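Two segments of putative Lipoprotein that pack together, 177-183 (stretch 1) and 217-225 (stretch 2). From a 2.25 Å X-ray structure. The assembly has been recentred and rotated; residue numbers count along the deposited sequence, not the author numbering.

Stretch 1 177-183: QNQGAFS
Stretch 2 (217-225) INEHISWLN

Stretch 2 is helical throughout, part of a longer helix that extends beyond both of its ends. Its i to i+4 backbone bonds run from Ile221 N to Ile217 O (2.9 Å) through Asn225 N to Ile221 O (2.9 Å). Stretch 1 enters as helix at Gln177 to Gln179, and Gly180 to Ser183 keep helical phi/psi values. Its bonds here are i to i+3: Ala181 N to Asn178 O at 3.1 Å, a weak one from Phe182 N to Gln179 O at 3.3 Å, and Ser183 N to Gly180 O at 3.0 Å. Ser183, chi1 p, also donates from OG to Gly180 O at 2.9 Å.

The register is set by Asn178 and Ile221, whose CA atoms lie 6.8 Å apart. Together the stretches bury 377 Å². No hydrogen bond crosses between them, so the contact rests on packing.

The apolar contacts centre on Ile217 and Ile221, one helical turn apart. Both have chi1 m and chi2 t, and both point their CA-to-CB bonds toward stretch 1. Ile217 CG2 meets Phe182 CE2 at 3.9 Å and Ala181 CB at 4.3 Å. Ile221 CD1 lies 4.1 Å from Phe182 CE2, at the ring edge and near its plane. The CA-to-CB bond of Phe182 points sideways, but chi1 m and chi2 of -68° bring the end of the ring nearer to stretch 2.

Polar residues also pack here. The CA-to-CB bond of Asn178 points toward stretch 2; chi1 is m and chi2 is -80°. Asn178 CB is 4.0 Å from Ile221 CG1, and Asn178 ND2 is 3.9 Å from Leu224 CD1. Both OD1 and ND2 of Asn178 are hydrogen-bonded elsewhere in the structure, so this buried amide is satisfied without a polar partner on stretch 2. Asn178 CG approaches His220 CD2 at 4.5 Å, at the edge of the imidazole; His220 has chi1 t. Asn218, chi1 m, brings ND2 to 3.3 Å from Phe182 CE2. That approach is oblique to the ring.

Backbone atoms of stretch 1 also take part. Asn178 O lies 3.7 Å from Ile221 CD1 and 3.9 Å from Ile217 CG2, so the two isoleucines meet the same carbonyl. Gln179 N is 4.0 Å from Ile221 CD1. The CA-to-CB bond of Gln179 points sideways; with chi1 m and chi2 t, Gln179 CG lies 4.3 Å from Ile221 CD1.

Gly180 has no contact with stretch 2; a CB there would point away.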

# COMPACT_ATOMS: atom_id res chain seq x y z
N GLN A 177 17.67 -5.58 7.17
CA GLN A 177 17.64 -4.38 6.36
C GLN A 177 18.92 -3.55 6.46
O GLN A 177 19.39 -3.04 5.45
CB GLN A 177 16.41 -3.56 6.67
CG GLN A 177 15.12 -4.25 6.23
CD GLN A 177 13.89 -3.46 6.56
OE1 GLN A 177 13.87 -2.68 7.50
NE2 GLN A 177 12.85 -3.65 5.79
N ASN A 178 19.53 -3.46 7.65
CA ASN A 178 20.76 -2.68 7.80
C ASN A 178 21.94 -3.37 7.17
O ASN A 178 22.86 -2.69 6.72
CB ASN A 178 21.07 -2.32 9.25
CG ASN A 178 20.30 -1.11 9.72
OD1 ASN A 178 20.70 0.04 9.41
ND2 ASN A 178 19.19 -1.34 10.42
N GLN A 179 21.90 -4.70 7.09
CA GLN A 179 22.90 -5.46 6.29
C GLN A 179 22.79 -5.07 4.83
O GLN A 179 23.78 -4.99 4.16
CB GLN A 179 22.74 -6.98 6.42
CG GLN A 179 23.33 -7.51 7.70
CD GLN A 179 22.99 -8.99 8.03
OE1 GLN A 179 22.00 -9.58 7.50
NE2 GLN A 179 23.82 -9.58 8.91
N GLY A 180 21.58 -4.83 4.35
CA GLY A 180 21.35 -4.38 2.98
C GLY A 180 21.90 -2.99 2.72
O GLY A 180 22.07 -2.60 1.56
N ALA A 181 22.22 -2.23 3.77
CA ALA A 181 22.84 -0.91 3.56
C ALA A 181 24.11 -1.01 2.68
O ALA A 181 24.40 -0.07 1.93
CB ALA A 181 23.14 -0.19 4.86
N PHE A 182 24.82 -2.14 2.74
CA PHE A 182 26.03 -2.32 1.94
C PHE A 182 25.82 -2.55 0.46
O PHE A 182 26.77 -2.49 -0.29
CB PHE A 182 26.94 -3.38 2.55
CG PHE A 182 27.54 -2.92 3.84
CD1 PHE A 182 28.47 -1.89 3.85
CD2 PHE A 182 27.08 -3.42 5.05
CE1 PHE A 182 29.00 -1.42 5.05
CE2 PHE A 182 27.61 -2.97 6.24
CZ PHE A 182 28.56 -1.95 6.25
N SER A 183 24.60 -2.75 0.02
CA SER A 183 24.37 -2.72 -1.41
C SER A 183 24.27 -1.25 -1.93
O SER A 183 24.25 -1.01 -3.12
CB SER A 183 23.14 -3.53 -1.74
OG SER A 183 22.03 -2.79 -1.35
N ILE A 217 27.96 1.53 10.68
CA ILE A 217 26.87 0.66 10.28
C ILE A 217 27.19 -0.73 10.79
O ILE A 217 26.36 -1.31 11.44
CB ILE A 217 26.59 0.67 8.77
CG1 ILE A 217 26.11 2.07 8.34
CG2 ILE A 217 25.55 -0.39 8.40
CD1 ILE A 217 26.06 2.32 6.86
N ASN A 218 28.42 -1.22 10.57
CA ASN A 218 28.81 -2.52 11.04
C ASN A 218 28.73 -2.65 12.55
O ASN A 218 28.29 -3.67 13.03
CB ASN A 218 30.21 -2.89 10.57
CG ASN A 218 30.23 -3.40 9.14
OD1 ASN A 218 31.14 -3.05 8.37
ND2 ASN A 218 29.26 -4.25 8.76
N GLU A 219 29.14 -1.63 13.30
CA GLU A 219 29.01 -1.66 14.76
C GLU A 219 27.55 -1.66 15.18
O GLU A 219 27.19 -2.32 16.10
CB GLU A 219 29.77 -0.51 15.44
CG GLU A 219 31.29 -0.66 15.32
CD GLU A 219 32.08 0.58 15.79
OE1 GLU A 219 31.48 1.66 16.02
OE2 GLU A 219 33.33 0.44 15.92
N HIS A 220 26.71 -0.93 14.49
CA HIS A 220 25.28 -1.00 14.79
C HIS A 220 24.70 -2.38 14.52
O HIS A 220 23.90 -2.87 15.29
CB HIS A 220 24.51 0.07 14.08
CG HIS A 220 23.06 0.14 14.48
ND1 HIS A 220 22.64 0.68 15.64
CD2 HIS A 220 21.93 -0.28 13.81
CE1 HIS A 220 21.31 0.58 15.70
NE2 HIS A 220 20.88 0.01 14.59
N ILE A 221 25.11 -3.01 13.44
CA ILE A 221 24.63 -4.37 13.13
C ILE A 221 25.08 -5.35 14.22
O ILE A 221 24.28 -6.21 14.60
CB ILE A 221 25.11 -4.85 11.78
CG1 ILE A 221 24.38 -4.02 10.70
CG2 ILE A 221 24.93 -6.38 11.63
CD1 ILE A 221 25.14 -3.97 9.38
N SER A 222 26.30 -5.18 14.74
CA SER A 222 26.78 -6.04 15.84
C SER A 222 25.93 -5.81 17.08
O SER A 222 25.59 -6.74 17.80
CB SER A 222 28.23 -5.76 16.25
OG SER A 222 29.08 -6.04 15.14
N TRP A 223 25.62 -4.56 17.33
CA TRP A 223 24.76 -4.28 18.45
C TRP A 223 23.37 -4.92 18.26
O TRP A 223 22.84 -5.55 19.17
CB TRP A 223 24.70 -2.81 18.68
CG TRP A 223 23.82 -2.39 19.82
CD1 TRP A 223 24.20 -2.23 21.15
CD2 TRP A 223 22.41 -1.96 19.76
NE1 TRP A 223 23.15 -1.76 21.88
CE2 TRP A 223 22.05 -1.58 21.11
CE3 TRP A 223 21.46 -1.89 18.75
CZ2 TRP A 223 20.76 -1.17 21.44
CZ3 TRP A 223 20.18 -1.43 19.07
CH2 TRP A 223 19.82 -1.07 20.38
N LEU A 224 22.81 -4.78 17.07
CA LEU A 224 21.50 -5.38 16.77
C LEU A 224 21.55 -6.89 16.97
O LEU A 224 20.65 -7.46 17.54
CB LEU A 224 21.02 -5.01 15.37
CG LEU A 224 20.56 -3.55 15.06
CD1 LEU A 224 20.28 -3.36 13.58
CD2 LEU A 224 19.33 -3.16 15.86
N ASN A 225 22.64 -7.53 16.54
CA ASN A 225 22.80 -8.97 16.73
C ASN A 225 22.85 -9.33 18.20
O ASN A 225 22.24 -10.35 18.62
CB ASN A 225 24.04 -9.53 16.02
CG ASN A 225 23.86 -9.70 14.50
OD1 ASN A 225 22.75 -9.83 13.96
ND2 ASN A 225 24.97 -9.67 13.81